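Side-chain contacts in inactive poly [ADP-ribose] polymerase RCD1 (Arabidopsis thaliana, PDB 5NGO), which is an inactive member of the poly(ADP-ribose) polymerase family that the downy mildew effector HaRxL106 binds to suppress plant immunity: residues 32-37 against 75-80; 48-53 against 60-65; 126-131 against 163-168. All blocks are in the same frame, centred on the assembly; numbering follows the deposited sequence.

Contact 1. Residues 32-37 against 75-80; sequences GRFSSE and SAVMMQ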
loop_
_atom_site.group_PDB
_atom_site.type_symbol
_atom_site.label_atom_id
_atom_site.label_comp_id
_atom_site.label_asym_id
_atom_site.label_seq_id
_atom_site.Cartn_x
_atom_site.Cartn_y
_atom_site.Cartn_z
ATOM N N GLY A 32 10.757 -0.595 -10.496
ATOM C CA GLY A 32 10.335 -1.718 -11.302
ATOM C C GLY A 32 8.851 -1.861 -11.287
ATOM O O GLY A 32 8.202 -1.370 -10.404
ATOM N N ARG A 33 8.335 -2.623 -12.244
ATOM C CA ARG A 33 6.901 -2.934 -12.356
ATOM C C ARG A 33 6.726 -4.417 -12.564
ATOM O O ARG A 33 7.456 -4.955 -13.350
ATOM C CB ARG A 33 6.271 -2.141 -13.468
ATOM C CG ARG A 33 4.747 -2.244 -13.549
ATOM C CD ARG A 33 4.116 -1.381 -14.657
ATOM N NE ARG A 33 4.650 -1.784 -15.956
ATOM C CZ ARG A 33 4.218 -2.798 -16.727
ATOM N NH1 ARG A 33 3.166 -3.562 -16.374
ATOM N NH2 ARG A 33 4.846 -3.054 -17.873
ATOM N N PHE A 34 5.838 -5.057 -11.796
ATOM C CA PHE A 34 5.582 -6.478 -11.930
ATOM C C PHE A 34 4.905 -6.805 -13.247
ATOM O O PHE A 34 3.903 -6.200 -13.544
ATOM C CB PHE A 34 4.553 -6.919 -10.900
ATOM C CG PHE A 34 5.008 -6.806 -9.466
ATOM C CD1 PHE A 34 5.829 -7.786 -8.916
ATOM C CD2 PHE A 34 4.596 -5.755 -8.653
ATOM C CE1 PHE A 34 6.233 -7.715 -7.582
ATOM C CE2 PHE A 34 5.011 -5.665 -7.333
ATOM C CZ PHE A 34 5.840 -6.646 -6.795
ATOM N N SER A 35 5.493 -7.682 -14.045
ATOM C CA SER A 35 5.031 -7.938 -15.387
ATOM C C SER A 35 5.093 -9.434 -15.583
ATOM O O SER A 35 6.151 -9.998 -15.826
ATOM C CB SER A 35 5.876 -7.219 -16.462
ATOM O OG SER A 35 5.245 -7.404 -17.714
ATOM N N SER A 36 3.954 -10.092 -15.489
ATOM C CA SER A 36 3.825 -11.533 -15.643
ATOM C C SER A 36 2.376 -11.917 -15.868
ATOM O O SER A 36 1.490 -11.096 -15.699
ATOM C CB SER A 36 4.321 -12.265 -14.390
ATOM O OG SER A 36 3.507 -12.037 -13.262
ATOM N N GLU A 37 2.136 -13.173 -16.214
ATOM C CA GLU A 37 0.778 -13.646 -16.443
ATOM C C GLU A 37 -0.062 -13.612 -15.168
ATOM O O GLU A 37 -1.255 -13.309 -15.219
ATOM C CB GLU A 37 0.739 -15.055 -17.004
ATOM C CG GLU A 37 1.499 -15.278 -18.277
ATOM C CD GLU A 37 1.261 -16.643 -18.864
ATOM O OE1 GLU A 37 0.775 -17.581 -18.153
ATOM O OE2 GLU A 37 1.569 -16.757 -20.075
ATOM N N SER A 75 9.182 -12.085 -4.371
ATOM C CA SER A 75 8.928 -13.287 -5.165
ATOM C C SER A 75 7.520 -13.872 -4.927
ATOM O O SER A 75 6.813 -14.187 -5.875
ATOM C CB SER A 75 10.009 -14.346 -4.875
ATOM O OG SER A 75 9.569 -15.651 -5.217
ATOM N N ALA A 76 7.125 -13.992 -3.664
ATOM C CA ALA A 76 5.840 -14.587 -3.293
ATOM C C ALA A 76 4.612 -13.722 -3.648
ATOM O O ALA A 76 3.583 -14.260 -4.049
ATOM C CB ALA A 76 5.829 -14.919 -1.805
ATOM N N VAL A 77 4.732 -12.396 -3.551
ATOM C CA VAL A 77 3.549 -11.510 -3.439
ATOM C C VAL A 77 2.424 -11.634 -4.455
ATOM O O VAL A 77 1.338 -11.515 -4.083
ATOM C CB VAL A 77 3.980 -10.029 -3.317
ATOM C CG1 VAL A 77 4.265 -9.411 -4.683
ATOM C CG2 VAL A 77 2.940 -9.217 -2.556
ATOM N N MET A 78 2.733 -11.961 -5.713
ATOM C CA MET A 78 1.715 -12.049 -6.766
ATOM C C MET A 78 0.881 -13.319 -6.743
ATOM O O MET A 78 -0.327 -13.245 -6.911
ATOM C CB MET A 78 2.339 -11.844 -8.154
ATOM C CG MET A 78 2.767 -10.369 -8.380
ATOM S SD MET A 78 1.275 -9.382 -8.817
ATOM C CE MET A 78 1.513 -7.914 -7.820
ATOM N N MET A 79 1.510 -14.470 -6.568
ATOM C CA MET A 79 0.814 -15.765 -6.719
ATOM C C MET A 79 -0.023 -16.153 -5.487
ATOM O O MET A 79 -1.170 -16.577 -5.638
ATOM C CB MET A 79 1.828 -16.868 -7.037
ATOM C CG MET A 79 1.211 -18.143 -7.609
ATOM S SD MET A 79 2.306 -19.094 -8.670
ATOM C CE MET A 79 3.908 -19.015 -7.851
ATOM N N GLN A 80 0.545 -15.995 -4.299
ATOM C CA GLN A 80 -0.103 -16.421 -3.061
ATOM C C GLN A 80 -0.820 -15.294 -2.293
ATOM O O GLN A 80 -1.513 -15.555 -1.322
ATOM C CB GLN A 80 0.909 -17.136 -2.163
ATOM C CG GLN A 80 1.580 -18.327 -2.829
ATOM C CD GLN A 80 3.028 -18.441 -2.435
ATOM O OE1 GLN A 80 3.904 -18.705 -3.268
ATOM N NE2 GLN A 80 3.300 -18.284 -1.141
#
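Phe34, just past the end of strand 28-33, extends its ring to Val77 and Met78 on the short, weakly bonded helix about 77-80. From CB, which points toward that helix, CG lies anti to the carbonyl carbon (chi1 -65°), which swings the ring to where Met78 can cover a face. At the ring's root, Phe34 CG has Met78 CE 4.0 Å away. On one side of the ring, Phe34 CD2 is 3.9 Å from the same methyl and Phe34 CE2 4.2 Å; on the other, Phe34 CD1 meets Met78 CG at 4.0 Å. Met78 CE lies over one face, offset toward the rim, in a CH-pi contact 4.1 Å from the ring centroid. Farther out, Phe34 CZ touches Val77 CG1 at 3.8 Å, and CE1 approaches the same methyl. Bends of Met78 at chi2 and chi3 bring CE over the ring and leave SD above the same face but farther, 5.0 Å from the centroid, a Met-aromatic contact. Ala39 of helix 37-57 and Pro176 and Val179 of strand 174-182 also border Phe34. No hydrogen bond crosses the segments: a flexible thioether and one methyl of a β-branched valine fit the flat ring, so the junction rests on dispersion and apolar burial.

Contact 2. Residues 48-53 against 60-65; sequences KQVEIT and ANVRYA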
loop_
_atom_site.group_PDB
_atom_site.type_symbol
_atom_site.label_atom_id
_atom_site.label_comp_id
_atom_site.label_asym_id
_atom_site.label_seq_id
_atom_site.Cartn_x
_atom_site.Cartn_y
_atom_site.Cartn_z
ATOM N N LYS A 48 -12.048 -5.930 -11.478
ATOM C CA LYS A 48 -13.430 -6.371 -11.251
ATOM C C LYS A 48 -13.947 -5.909 -9.899
ATOM O O LYS A 48 -15.104 -5.539 -9.794
ATOM C CB LYS A 48 -13.581 -7.880 -11.373
ATOM C CG LYS A 48 -13.683 -8.342 -12.803
ATOM C CD LYS A 48 -14.974 -7.935 -13.542
ATOM C CE LYS A 48 -14.676 -8.032 -15.018
ATOM N NZ LYS A 48 -15.808 -7.495 -15.826
ATOM N N GLN A 49 -13.106 -5.937 -8.873
ATOM C CA GLN A 49 -13.495 -5.395 -7.574
ATOM C C GLN A 49 -13.742 -3.881 -7.647
ATOM O O GLN A 49 -14.607 -3.366 -6.933
ATOM C CB GLN A 49 -12.442 -5.725 -6.498
ATOM C CG GLN A 49 -12.805 -5.284 -5.086
ATOM C CD GLN A 49 -14.068 -5.986 -4.589
ATOM O OE1 GLN A 49 -14.111 -7.213 -4.478
ATOM N NE2 GLN A 49 -15.073 -5.188 -4.234
ATOM N N VAL A 50 -12.993 -3.180 -8.508
ATOM C CA VAL A 50 -13.200 -1.748 -8.750
ATOM C C VAL A 50 -14.610 -1.518 -9.293
ATOM O O VAL A 50 -15.328 -0.667 -8.779
ATOM C CB VAL A 50 -12.125 -1.153 -9.714
ATOM C CG1 VAL A 50 -12.488 0.264 -10.159
ATOM C CG2 VAL A 50 -10.755 -1.140 -9.052
ATOM N N GLU A 51 -14.990 -2.275 -10.321
ATOM C CA GLU A 51 -16.353 -2.224 -10.861
ATOM C C GLU A 51 -17.425 -2.490 -9.815
ATOM O O GLU A 51 -18.407 -1.777 -9.763
ATOM C CB GLU A 51 -16.533 -3.233 -11.985
ATOM C CG GLU A 51 -15.945 -2.794 -13.306
ATOM C CD GLU A 51 -16.138 -3.839 -14.370
ATOM O OE1 GLU A 51 -17.255 -4.378 -14.508
ATOM O OE2 GLU A 51 -15.162 -4.126 -15.059
ATOM N N ILE A 52 -17.221 -3.515 -8.992
ATOM C CA ILE A 52 -18.173 -3.871 -7.936
ATOM C C ILE A 52 -18.311 -2.750 -6.908
ATOM O O ILE A 52 -19.430 -2.374 -6.567
ATOM C CB ILE A 52 -17.800 -5.203 -7.241
ATOM C CG1 ILE A 52 -17.974 -6.363 -8.227
ATOM C CG2 ILE A 52 -18.657 -5.454 -5.998
ATOM C CD1 ILE A 52 -17.312 -7.659 -7.782
ATOM N N THR A 53 -17.189 -2.225 -6.418
ATOM C CA THR A 53 -17.216 -1.184 -5.389
ATOM C C THR A 53 -17.808 0.117 -5.960
ATOM O O THR A 53 -18.547 0.808 -5.267
ATOM C CB THR A 53 -15.825 -0.989 -4.748
ATOM O OG1 THR A 53 -15.418 -2.223 -4.138
ATOM C CG2 THR A 53 -15.855 0.071 -3.661
ATOM N N ALA A 60 -15.399 4.014 -6.604
ATOM C CA ALA A 60 -14.440 3.030 -6.070
ATOM C C ALA A 60 -13.384 3.694 -5.171
ATOM O O ALA A 60 -12.917 3.090 -4.199
ATOM C CB ALA A 60 -13.764 2.260 -7.201
ATOM N N ASN A 61 -13.031 4.937 -5.491
ATOM C CA ASN A 61 -12.085 5.726 -4.715
ATOM C C ASN A 61 -10.770 4.956 -4.623
ATOM O O ASN A 61 -10.327 4.541 -3.545
ATOM C CB ASN A 61 -12.662 6.099 -3.344
ATOM C CG ASN A 61 -11.738 7.024 -2.549
ATOM O OD1 ASN A 61 -10.895 7.719 -3.106
ATOM N ND2 ASN A 61 -11.874 7.000 -1.229
ATOM N N VAL A 62 -10.180 4.750 -5.803
ATOM C CA VAL A 62 -8.908 4.086 -5.946
ATOM C C VAL A 62 -7.801 5.096 -5.657
ATOM O O VAL A 62 -7.784 6.176 -6.231
ATOM C CB VAL A 62 -8.736 3.484 -7.356
ATOM C CG1 VAL A 62 -7.358 2.835 -7.497
ATOM C CG2 VAL A 62 -9.839 2.422 -7.612
ATOM N N ARG A 63 -6.877 4.724 -4.781
ATOM C CA ARG A 63 -5.744 5.570 -4.412
ATOM C C ARG A 63 -4.437 4.820 -4.512
ATOM O O ARG A 63 -4.402 3.604 -4.454
ATOM C CB ARG A 63 -5.920 6.083 -2.982
ATOM C CG ARG A 63 -6.791 7.311 -2.914
ATOM C CD ARG A 63 -7.606 7.361 -1.649
ATOM N NE ARG A 63 -8.653 8.394 -1.764
ATOM C CZ ARG A 63 -8.677 9.561 -1.118
ATOM N NH1 ARG A 63 -7.703 9.892 -0.234
ATOM N NH2 ARG A 63 -9.708 10.372 -1.311
ATOM N N TYR A 64 -3.362 5.571 -4.710
ATOM C CA TYR A 64 -2.027 4.990 -4.621
ATOM C C TYR A 64 -1.598 5.046 -3.175
ATOM O O TYR A 64 -1.943 5.988 -2.458
ATOM C CB TYR A 64 -1.047 5.691 -5.541
ATOM C CG TYR A 64 -1.155 5.245 -6.983
ATOM C CD1 TYR A 64 -0.739 3.976 -7.378
ATOM C CD2 TYR A 64 -1.728 6.076 -7.954
ATOM C CE1 TYR A 64 -0.783 3.562 -8.681
ATOM C CE2 TYR A 64 -1.837 5.671 -9.267
ATOM C CZ TYR A 64 -1.385 4.399 -9.621
ATOM O OH TYR A 64 -1.401 4.054 -10.947
ATOM N N ALA A 65 -0.892 4.018 -2.719
ATOM C CA ALA A 65 -0.375 3.979 -1.356
ATOM C C ALA A 65 0.889 3.138 -1.298
ATOM O O ALA A 65 1.094 2.275 -2.149
ATOM C CB ALA A 65 -1.438 3.407 -0.427
#
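Thr53 and Ala60 bring the two backbones closest, their CA atoms 5.1 Å apart, where helix 37-57 hands over to strand 62-68 through a short turn. This is a helix-turn-strand connection of the poly(ADP-ribose) polymerase catalytic fold, with the helix lying against the sheet that the strand enters. Ala60 suits the turn because its small CB can sit close to the helix: it meets Val50 O at 3.7 Å and Val50 CG1 at nearly the same distance. The branched Val50 serves two partners at once. Its CG1 is anti to the backbone N (chi1 170°) and reaches Ala60, while CG2 turns to Val62 CG2 at 3.9 Å, the two valines crossing at about a right angle. Ile129 of strand 121-129 also packs on Val50. At Asn61 the backbone has a positive phi of 57°, which asparagine tolerates better than most residues. Asn61 OD1 accepts a hydrogen bond from Arg63 NE at 2.7 Å, lying at the edge of the guanidinium in its plane, while Asn61 ND2 bonds to Gly131 O. Thr53 divides its branches by chemistry: the methyl CG2 faces Ala60 CA at 4.1 Å, and the hydroxyl OG1 receives a bond from Gln49 NE2, one helical turn earlier, at 3.0 Å and within 2° of the Gln49 amide plane.

Contact 3. Residues 126-131 against 163-168; sequences CRVIMG and YIVWNI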
loop_
_atom_site.group_PDB
_atom_site.type_symbol
_atom_site.label_atom_id
_atom_site.label_comp_id
_atom_site.label_asym_id
_atom_site.label_seq_id
_atom_site.Cartn_x
_atom_site.Cartn_y
_atom_site.Cartn_z
ATOM N N CYS A 126 1.211 0.566 -4.356
ATOM C CA CYS A 126 -0.020 -0.189 -4.604
ATOM C C CYS A 126 -1.176 0.700 -5.044
ATOM O O CYS A 126 -1.232 1.880 -4.690
ATOM C CB CYS A 126 -0.470 -0.868 -3.328
ATOM S SG CYS A 126 0.679 -2.048 -2.641
ATOM N N ARG A 127 -2.074 0.113 -5.821
ATOM C CA ARG A 127 -3.412 0.669 -6.018
ATOM C C ARG A 127 -4.263 0.082 -4.909
ATOM O O ARG A 127 -4.203 -1.116 -4.665
ATOM C CB ARG A 127 -4.004 0.239 -7.350
ATOM C CG ARG A 127 -3.118 0.451 -8.550
ATOM C CD ARG A 127 -3.918 0.431 -9.830
ATOM N NE ARG A 127 -3.067 0.336 -11.004
ATOM C CZ ARG A 127 -3.510 0.160 -12.252
ATOM N NH1 ARG A 127 -4.811 0.066 -12.513
ATOM N NH2 ARG A 127 -2.634 0.130 -13.256
ATOM N N VAL A 128 -5.015 0.931 -4.221
ATOM C CA VAL A 128 -5.890 0.510 -3.140
ATOM C C VAL A 128 -7.289 1.027 -3.419
ATOM O O VAL A 128 -7.478 2.217 -3.703
ATOM C CB VAL A 128 -5.436 1.051 -1.772
ATOM C CG1 VAL A 128 -6.292 0.477 -0.659
ATOM C CG2 VAL A 128 -3.961 0.754 -1.541
ATOM N N ILE A 129 -8.260 0.124 -3.320
ATOM C CA ILE A 129 -9.677 0.476 -3.385
ATOM C C ILE A 129 -10.104 0.857 -1.976
ATOM O O ILE A 129 -10.345 -0.002 -1.127
ATOM C CB ILE A 129 -10.524 -0.695 -3.887
ATOM C CG1 ILE A 129 -10.105 -1.079 -5.314
ATOM C CG2 ILE A 129 -12.008 -0.344 -3.852
ATOM C CD1 ILE A 129 -10.596 -2.457 -5.741
ATOM N N MET A 130 -10.188 2.159 -1.730
ATOM C CA MET A 130 -10.547 2.655 -0.410
ATOM C C MET A 130 -12.057 2.743 -0.229
ATOM O O MET A 130 -12.531 2.673 0.902
ATOM C CB MET A 130 -9.887 4.008 -0.158
ATOM C CG MET A 130 -8.388 3.897 0.105
ATOM S SD MET A 130 -7.921 2.817 1.454
ATOM C CE MET A 130 -8.801 3.493 2.831
ATOM N N GLY A 131 -12.796 2.897 -1.335
ATOM C CA GLY A 131 -14.253 3.005 -1.295
ATOM C C GLY A 131 -14.729 4.134 -0.406
ATOM O O GLY A 131 -14.135 5.210 -0.396
ATOM N N TYR A 163 -3.550 4.334 5.647
ATOM C CA TYR A 163 -4.731 3.565 5.301
ATOM C C TYR A 163 -4.633 2.206 5.966
ATOM O O TYR A 163 -3.531 1.661 6.109
ATOM C CB TYR A 163 -4.808 3.353 3.806
ATOM C CG TYR A 163 -4.834 4.606 2.957
ATOM C CD1 TYR A 163 -5.801 5.569 3.127
ATOM C CD2 TYR A 163 -3.899 4.791 1.945
ATOM C CE1 TYR A 163 -5.786 6.747 2.375
ATOM C CE2 TYR A 163 -3.899 5.912 1.160
ATOM C CZ TYR A 163 -4.863 6.893 1.369
ATOM O OH TYR A 163 -4.875 7.989 0.553
ATOM N N ILE A 164 -5.779 1.688 6.405
ATOM C CA ILE A 164 -5.873 0.333 6.946
ATOM C C ILE A 164 -6.817 -0.398 6.017
ATOM O O ILE A 164 -7.964 0.013 5.858
ATOM C CB ILE A 164 -6.477 0.311 8.367
ATOM C CG1 ILE A 164 -5.692 1.201 9.331
ATOM C CG2 ILE A 164 -6.536 -1.114 8.904
ATOM C CD1 ILE A 164 -4.365 0.628 9.762
ATOM N N VAL A 165 -6.329 -1.459 5.380
ATOM C CA VAL A 165 -7.175 -2.349 4.592
ATOM C C VAL A 165 -7.405 -3.592 5.441
ATOM O O VAL A 165 -6.440 -4.241 5.880
ATOM C CB VAL A 165 -6.521 -2.707 3.253
ATOM C CG1 VAL A 165 -7.316 -3.771 2.526
ATOM C CG2 VAL A 165 -6.367 -1.461 2.404
ATOM N N TRP A 166 -8.680 -3.920 5.678
ATOM C CA TRP A 166 -9.035 -5.057 6.573
ATOM C C TRP A 166 -8.623 -6.385 5.943
ATOM O O TRP A 166 -8.566 -6.504 4.723
ATOM C CB TRP A 166 -10.529 -5.074 6.897
ATOM C CG TRP A 166 -11.015 -3.750 7.375
ATOM C CD1 TRP A 166 -11.892 -2.907 6.737
ATOM C CD2 TRP A 166 -10.589 -3.068 8.558
ATOM N NE1 TRP A 166 -12.057 -1.765 7.471
ATOM C CE2 TRP A 166 -11.263 -1.834 8.588
ATOM C CE3 TRP A 166 -9.705 -3.389 9.597
ATOM C CZ2 TRP A 166 -11.097 -0.921 9.633
ATOM C CZ3 TRP A 166 -9.533 -2.489 10.630
ATOM C CH2 TRP A 166 -10.229 -1.263 10.645
ATOM N N ASN A 167 -8.337 -7.378 6.781
ATOM C CA ASN A 167 -7.839 -8.677 6.306
ATOM C C ASN A 167 -8.707 -9.294 5.218
ATOM O O ASN A 167 -8.175 -9.749 4.211
ATOM C CB ASN A 167 -7.645 -9.640 7.474
ATOM C CG ASN A 167 -6.382 -9.327 8.274
ATOM O OD1 ASN A 167 -5.743 -8.293 8.079
ATOM N ND2 ASN A 167 -6.015 -10.215 9.187
ATOM N N ILE A 168 -10.015 -9.243 5.391
ATOM C CA ILE A 168 -10.972 -9.739 4.405
ATOM C C ILE A 168 -10.792 -9.119 3.000
ATOM O O ILE A 168 -11.063 -9.757 1.987
ATOM C CB ILE A 168 -12.460 -9.591 4.876
ATOM C CG1 ILE A 168 -12.878 -8.134 5.175
ATOM C CG2 ILE A 168 -12.790 -10.527 6.027
ATOM C CD1 ILE A 168 -14.354 -7.896 5.012
#
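Val128 faces Val165 and Met130 faces Tyr163 where the chain at and just past the end of strand 121-129 passes strand 162-165; the nearest CA atoms, those of Met130 and Val165, are 7.8 Å apart, and no hydrogen bond joins the two segments. Side chains bridge the distance. Val128 CG1 meets Val165 CG2 at 3.6 Å, the two valines sliding past each other in opposite directions; short branched side chains are enough to close the gap here. Leu100 of strand 98-102 packs on both valines. The strands are not neighbours in the sheet, since 62-68 and 98-102 lie between them in its order. Their facing side chains are thus part of the buried interior of the poly(ADP-ribose) polymerase catalytic fold; here two strands separated by two others in the sheet order meet through their side chains. Beside the valines, Met130 crosses Tyr163 obliquely. Its CG lies over one face of the ring, and bends at chi2 (-56°) and chi3 (-57°) then bring SD and CE back to it, SD 4.3 Å from the Tyr163 ring centroid in an oblique Met-aromatic contact. The terminal methyl, Met130 CE, lies 3.7 Å from Tyr163 CD1. Met130 SD also lies 3.9 Å from Tyr163 CB, so Met130 covers the base of the aromatic side chain. Methionine can follow this curved surface because it is unbranched and flexible. At the far end of the ring, Tyr163 OH takes part in a weak hydrogen bond with Arg63 NH1.

How the contacts relate
From the N terminus, the end of strand 28-33 and the residues after it form 32-37; the chain then forms helix 37-57, turns back as strand 62-68 and reaches 75-80, where contact 1 closes this long loop, tying the strand end to the helix about 77-80. Contact 2 closes a short loop within it, at the turn from helix to strand. Contact 3 comes later in series, joining strands 121-129 and 162-165. Contacts 2 and 3 touch: strands 62-68 and 121-129 are neighbours in the sheet, with Arg63 O 2.8 Å from Val128 N, a probable hydrogen bond. Contact 1 stands apart, its centre about 19 Å from that of contact 2.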